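Aerobactin synthase IucA (PDB 5JM8) probably joins citric acid to a hydroxylysine derivative at the expense of ATP, a step in making the siderophore aerobactin. Local coordinates at residues G300-W312 and T321-L333. Residues are numbered along the deposited sequence; the frame is centred on the assembly and turned at random.
Sequences GMRLARLAQTDDW and TFRVMQEDGWAGL
Gln326 places its side-chain amide among Ala304, Ala307 and Trp312. CG lies anti to the carbonyl carbon, and a bend at chi2 (-64°) turns the amide toward the helix. Gln326 OE1 comes 3.4 Å from Ala304 CA and also meets Leu303 CG. It makes no hydrogen bond to the helix backbone. Gln326 NE2 sits 3.3 Å from Trp312 CZ2, with amide and indole planes 70° apart. Ala307 CB rests over the centre of one face of the same indole, 3.6 Å above its plane. Val324 CG2 meets the ring edge, 3.8 Å from Trp312 CH2. The other branch of Val324, CG1, points tip to tip at Leu303 CD2. Further along, Ala304 CB packs on Asp328 CB at 3.6 Å. The Asp328 carboxylate is paired with Arg201. Met301 is bent at both chi2 and chi3, which lays Met301 SD against the backbone, 3.4 Å from Asp328 C. Met301 CG meets the indole edge in plane, 3.5 Å from Trp330 CD1. SD is also at that edge, a Met-aromatic contact. The backbone O of Glu327 lies against Gly300, while OE2 forms a salt bridge with Arg349 and a hydrogen bond with Cys448 N. The side chain of Glu327 is about 5 Å from the bound ATP. Helices 294-306 and 310-318 thus pack on the linker between strands 322-324 and 329-334, and on those strands' ends. The strands belong to different sheets of this IucA/IucC-family synthetase, with Glu327 of the linker near the ATP site.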
loop_
_atom_site.group_PDB
_atom_site.type_symbol
_atom_site.label_atom_id
_atom_site.label_comp_id
_atom_site.label_asym_id
_atom_site.label_seq_id
_atom_site.Cartn_x
_atom_site.Cartn_y
_atom_site.Cartn_z
ATOM N N GLY A 300 15.229 9.326 -30.963
ATOM C CA GLY A 300 14.188 8.754 -30.131
ATOM C C GLY A 300 12.860 8.764 -30.857
ATOM O O GLY A 300 12.114 7.786 -30.824
ATOM N N MET A 301 12.567 9.880 -31.515
ATOM C CA MET A 301 11.355 10.005 -32.314
ATOM C C MET A 301 11.363 8.978 -33.438
ATOM O O MET A 301 10.360 8.315 -33.700
ATOM C CB MET A 301 11.233 11.415 -32.900
ATOM C CG MET A 301 11.077 12.525 -31.871
ATOM S SD MET A 301 9.613 12.364 -30.833
ATOM C CE MET A 301 8.298 12.358 -32.049
ATOM N N ARG A 302 12.512 8.860 -34.095
ATOM C CA ARG A 302 12.689 7.933 -35.207
ATOM C C ARG A 302 12.369 6.503 -34.788
ATOM O O ARG A 302 11.645 5.787 -35.480
ATOM C CB ARG A 302 14.123 8.022 -35.736
ATOM C CG ARG A 302 14.433 7.089 -36.896
ATOM C CD ARG A 302 15.791 7.391 -37.507
ATOM N NE ARG A 302 15.876 8.776 -37.969
ATOM C CZ ARG A 302 16.697 9.699 -37.475
ATOM N NH1 ARG A 302 17.551 9.409 -36.499
ATOM N NH2 ARG A 302 16.674 10.927 -37.975
ATOM N N LEU A 303 12.910 6.098 -33.646
ATOM C CA LEU A 303 12.666 4.766 -33.110
ATOM C C LEU A 303 11.214 4.621 -32.659
ATOM O O LEU A 303 10.619 3.552 -32.787
ATOM C CB LEU A 303 13.620 4.480 -31.945
ATOM C CG LEU A 303 13.565 3.086 -31.314
ATOM C CD1 LEU A 303 13.918 2.007 -32.329
ATOM C CD2 LEU A 303 14.492 3.011 -30.110
ATOM N N ALA A 304 10.646 5.704 -32.136
ATOM C CA ALA A 304 9.274 5.683 -31.640
ATOM C C ALA A 304 8.270 5.539 -32.781
ATOM O O ALA A 304 7.295 4.798 -32.668
ATOM C CB ALA A 304 8.986 6.939 -30.839
ATOM N N ARG A 305 8.504 6.259 -33.876
ATOM C CA ARG A 305 7.656 6.148 -35.061
ATOM C C ARG A 305 7.810 4.775 -35.700
ATOM O O ARG A 305 6.859 4.217 -36.246
ATOM C CB ARG A 305 8.003 7.232 -36.080
ATOM C CG ARG A 305 7.658 8.635 -35.636
ATOM C CD ARG A 305 7.962 9.643 -36.723
ATOM N NE ARG A 305 7.675 11.005 -36.287
ATOM C CZ ARG A 305 6.464 11.549 -36.285
ATOM N NH1 ARG A 305 5.411 10.846 -36.692
ATOM N NH2 ARG A 305 6.302 12.798 -35.871
ATOM N N LEU A 306 9.022 4.239 -35.627
ATOM C CA LEU A 306 9.308 2.912 -36.152
ATOM C C LEU A 306 8.631 1.842 -35.303
ATOM O O LEU A 306 8.347 0.745 -35.785
ATOM C CB LEU A 306 10.819 2.680 -36.201
ATOM C CG LEU A 306 11.323 1.447 -36.955
ATOM C CD1 LEU A 306 10.875 1.462 -38.411
ATOM C CD2 LEU A 306 12.840 1.367 -36.865
ATOM N N ALA A 307 8.365 2.165 -34.041
ATOM C CA ALA A 307 7.759 1.208 -33.121
ATOM C C ALA A 307 6.264 1.036 -33.375
ATOM O O ALA A 307 5.615 0.197 -32.746
ATOM C CB ALA A 307 7.999 1.635 -31.684
ATOM N N GLN A 308 5.723 1.827 -34.297
ATOM C CA GLN A 308 4.320 1.721 -34.685
ATOM C C GLN A 308 4.140 0.834 -35.915
ATOM O O GLN A 308 3.013 0.542 -36.320
ATOM C CB GLN A 308 3.737 3.108 -34.961
ATOM C CG GLN A 308 3.604 3.978 -33.726
ATOM C CD GLN A 308 2.647 3.395 -32.704
ATOM O OE1 GLN A 308 3.065 2.858 -31.677
ATOM N NE2 GLN A 308 1.352 3.497 -32.981
ATOM N N THR A 309 5.253 0.405 -36.503
ATOM C CA THR A 309 5.211 -0.431 -37.695
ATOM C C THR A 309 4.905 -1.876 -37.334
ATOM O O THR A 309 5.048 -2.284 -36.181
ATOM C CB THR A 309 6.535 -0.378 -38.472
ATOM O OG1 THR A 309 7.590 -0.929 -37.675
ATOM C CG2 THR A 309 6.875 1.052 -38.852
ATOM N N ASP A 310 4.487 -2.647 -38.332
ATOM C CA ASP A 310 4.063 -4.021 -38.108
ATOM C C ASP A 310 5.244 -4.946 -37.806
ATOM O O ASP A 310 5.093 -5.931 -37.085
ATOM C CB ASP A 310 3.291 -4.542 -39.322
ATOM C CG ASP A 310 2.008 -3.772 -39.571
ATOM O OD1 ASP A 310 1.402 -3.288 -38.593
ATOM O OD2 ASP A 310 1.604 -3.653 -40.747
ATOM N N ASP A 311 6.413 -4.641 -38.362
ATOM C CA ASP A 311 7.597 -5.465 -38.122
ATOM C C ASP A 311 8.102 -5.312 -36.688
ATOM O O ASP A 311 8.576 -6.276 -36.087
ATOM C CB ASP A 311 8.714 -5.117 -39.109
ATOM C CG ASP A 311 8.480 -5.698 -40.490
ATOM O OD1 ASP A 311 7.554 -6.521 -40.650
ATOM O OD2 ASP A 311 9.239 -5.340 -41.415
ATOM N N TRP A 312 8.013 -4.101 -36.145
ATOM C CA TRP A 312 8.269 -3.899 -34.723
ATOM C C TRP A 312 7.270 -4.713 -33.925
ATOM O O TRP A 312 7.620 -5.401 -32.968
ATOM C CB TRP A 312 8.153 -2.427 -34.332
ATOM C CG TRP A 312 8.374 -2.209 -32.869
ATOM C CD1 TRP A 312 7.476 -2.416 -31.861
ATOM C CD2 TRP A 312 9.574 -1.743 -32.246
ATOM N NE1 TRP A 312 8.045 -2.110 -30.650
ATOM C CE2 TRP A 312 9.333 -1.693 -30.858
ATOM C CE3 TRP A 312 10.832 -1.362 -32.726
ATOM C CZ2 TRP A 312 10.299 -1.278 -29.948
ATOM C CZ3 TRP A 312 11.790 -0.950 -31.821
ATOM C CH2 TRP A 312 11.519 -0.912 -30.446
ATOM N N THR A 321 8.423 -10.193 -23.284
ATOM C CA THR A 321 9.013 -9.713 -22.040
ATOM C C THR A 321 10.057 -8.625 -22.284
ATOM O O THR A 321 10.590 -8.044 -21.335
ATOM C CB THR A 321 9.677 -10.850 -21.261
ATOM O OG1 THR A 321 10.711 -11.437 -22.060
ATOM C CG2 THR A 321 8.655 -11.913 -20.895
ATOM N N PHE A 322 10.342 -8.355 -23.556
ATOM C CA PHE A 322 11.287 -7.310 -23.932
ATOM C C PHE A 322 10.558 -6.007 -24.247
ATOM O O PHE A 322 9.648 -5.986 -25.077
ATOM C CB PHE A 322 12.119 -7.753 -25.138
ATOM C CG PHE A 322 12.892 -6.637 -25.785
ATOM C CD1 PHE A 322 13.822 -5.911 -25.061
ATOM C CD2 PHE A 322 12.692 -6.318 -27.118
ATOM C CE1 PHE A 322 14.536 -4.884 -25.652
ATOM C CE2 PHE A 322 13.404 -5.292 -27.714
ATOM C CZ PHE A 322 14.328 -4.576 -26.979
ATOM N N ARG A 323 10.954 -4.928 -23.574
ATOM C CA ARG A 323 10.414 -3.600 -23.858
ATOM C C ARG A 323 11.526 -2.606 -24.163
ATOM O O ARG A 323 12.651 -2.753 -23.693
ATOM C CB ARG A 323 9.587 -3.069 -22.679
ATOM C CG ARG A 323 8.384 -3.913 -22.285
ATOM C CD ARG A 323 7.380 -4.089 -23.417
ATOM N NE ARG A 323 6.765 -2.836 -23.856
ATOM C CZ ARG A 323 5.713 -2.266 -23.272
ATOM N NH1 ARG A 323 5.158 -2.815 -22.203
ATOM N NH2 ARG A 323 5.218 -1.134 -23.752
ATOM N N VAL A 324 11.192 -1.602 -24.965
ATOM C CA VAL A 324 12.022 -0.415 -25.110
ATOM C C VAL A 324 11.236 0.770 -24.554
ATOM O O VAL A 324 10.063 0.948 -24.885
ATOM C CB VAL A 324 12.415 -0.159 -26.585
ATOM C CG1 VAL A 324 13.170 1.156 -26.725
ATOM C CG2 VAL A 324 13.258 -1.304 -27.115
ATOM N N MET A 325 11.872 1.558 -23.689
ATOM C CA MET A 325 11.269 2.794 -23.197
ATOM C C MET A 325 11.376 3.876 -24.265
ATOM O O MET A 325 12.423 4.504 -24.425
ATOM C CB MET A 325 11.941 3.260 -21.905
ATOM C CG MET A 325 11.495 2.507 -20.665
ATOM S SD MET A 325 12.440 2.976 -19.204
ATOM C CE MET A 325 11.472 2.211 -17.905
ATOM N N GLN A 326 10.285 4.081 -24.996
ATOM C CA GLN A 326 10.280 4.988 -26.136
ATOM C C GLN A 326 10.348 6.445 -25.711
ATOM O O GLN A 326 9.587 6.892 -24.851
ATOM C CB GLN A 326 9.029 4.768 -26.987
ATOM C CG GLN A 326 8.923 3.385 -27.606
ATOM C CD GLN A 326 10.033 3.097 -28.598
ATOM O OE1 GLN A 326 10.700 4.009 -29.085
ATOM N NE2 GLN A 326 10.238 1.821 -28.898
ATOM N N GLU A 327 11.270 7.175 -26.329
ATOM C CA GLU A 327 11.371 8.614 -26.147
ATOM C C GLU A 327 10.608 9.306 -27.274
ATOM O O GLU A 327 11.206 9.858 -28.199
ATOM C CB GLU A 327 12.837 9.044 -26.120
ATOM C CG GLU A 327 13.648 8.350 -25.036
ATOM C CD GLU A 327 15.141 8.566 -25.183
ATOM O OE1 GLU A 327 15.543 9.488 -25.923
ATOM O OE2 GLU A 327 15.914 7.799 -24.565
ATOM N N ASP A 328 9.280 9.268 -27.181
ATOM C CA ASP A 328 8.407 9.673 -28.280
ATOM C C ASP A 328 7.963 11.129 -28.175
ATOM O O ASP A 328 6.923 11.508 -28.716
ATOM C CB ASP A 328 7.174 8.761 -28.335
ATOM C CG ASP A 328 6.407 8.726 -27.023
ATOM O OD1 ASP A 328 6.643 9.600 -26.163
ATOM O OD2 ASP A 328 5.560 7.824 -26.854
ATOM N N GLY A 329 8.747 11.943 -27.475
ATOM C CA GLY A 329 8.434 13.351 -27.330
ATOM C C GLY A 329 9.613 14.155 -26.827
ATOM O O GLY A 329 10.425 13.663 -26.043
ATOM N N TRP A 330 9.710 15.397 -27.285
ATOM C CA TRP A 330 10.766 16.297 -26.842
ATOM C C TRP A 330 10.343 17.740 -27.038
ATOM O O TRP A 330 9.449 18.036 -27.829
ATOM C CB TRP A 330 12.069 16.033 -27.598
ATOM C CG TRP A 330 11.997 16.341 -29.066
ATOM C CD1 TRP A 330 11.702 15.469 -30.073
ATOM C CD2 TRP A 330 12.233 17.609 -29.693
ATOM N NE1 TRP A 330 11.735 16.115 -31.285
ATOM C CE2 TRP A 330 12.059 17.429 -31.079
ATOM C CE3 TRP A 330 12.573 18.879 -29.216
ATOM C CZ2 TRP A 330 12.214 18.470 -31.993
ATOM C CZ3 TRP A 330 12.726 19.911 -30.125
ATOM C CH2 TRP A 330 12.547 19.700 -31.498
ATOM N N ALA A 331 10.997 18.637 -26.315
ATOM C CA ALA A 331 10.693 20.050 -26.426
ATOM C C ALA A 331 11.906 20.883 -26.043
ATOM O O ALA A 331 12.865 20.376 -25.461
ATOM C CB ALA A 331 9.503 20.401 -25.551
ATOM N N GLY A 332 11.855 22.164 -26.384
ATOM C CA GLY A 332 12.926 23.082 -26.058
ATOM C C GLY A 332 12.463 24.511 -26.218
ATOM O O GLY A 332 11.362 24.765 -26.710
ATOM N N LEU A 333 13.303 25.447 -25.794
ATOM C CA LEU A 333 13.015 26.863 -25.956
ATOM C C LEU A 333 13.759 27.401 -27.165
ATOM O O LEU A 333 14.883 26.985 -27.448
ATOM C CB LEU A 333 13.412 27.645 -24.704
ATOM C CG LEU A 333 12.647 27.298 -23.428
ATOM C CD1 LEU A 333 13.264 28.018 -22.242
ATOM C CD2 LEU A 333 11.172 27.654 -23.563
#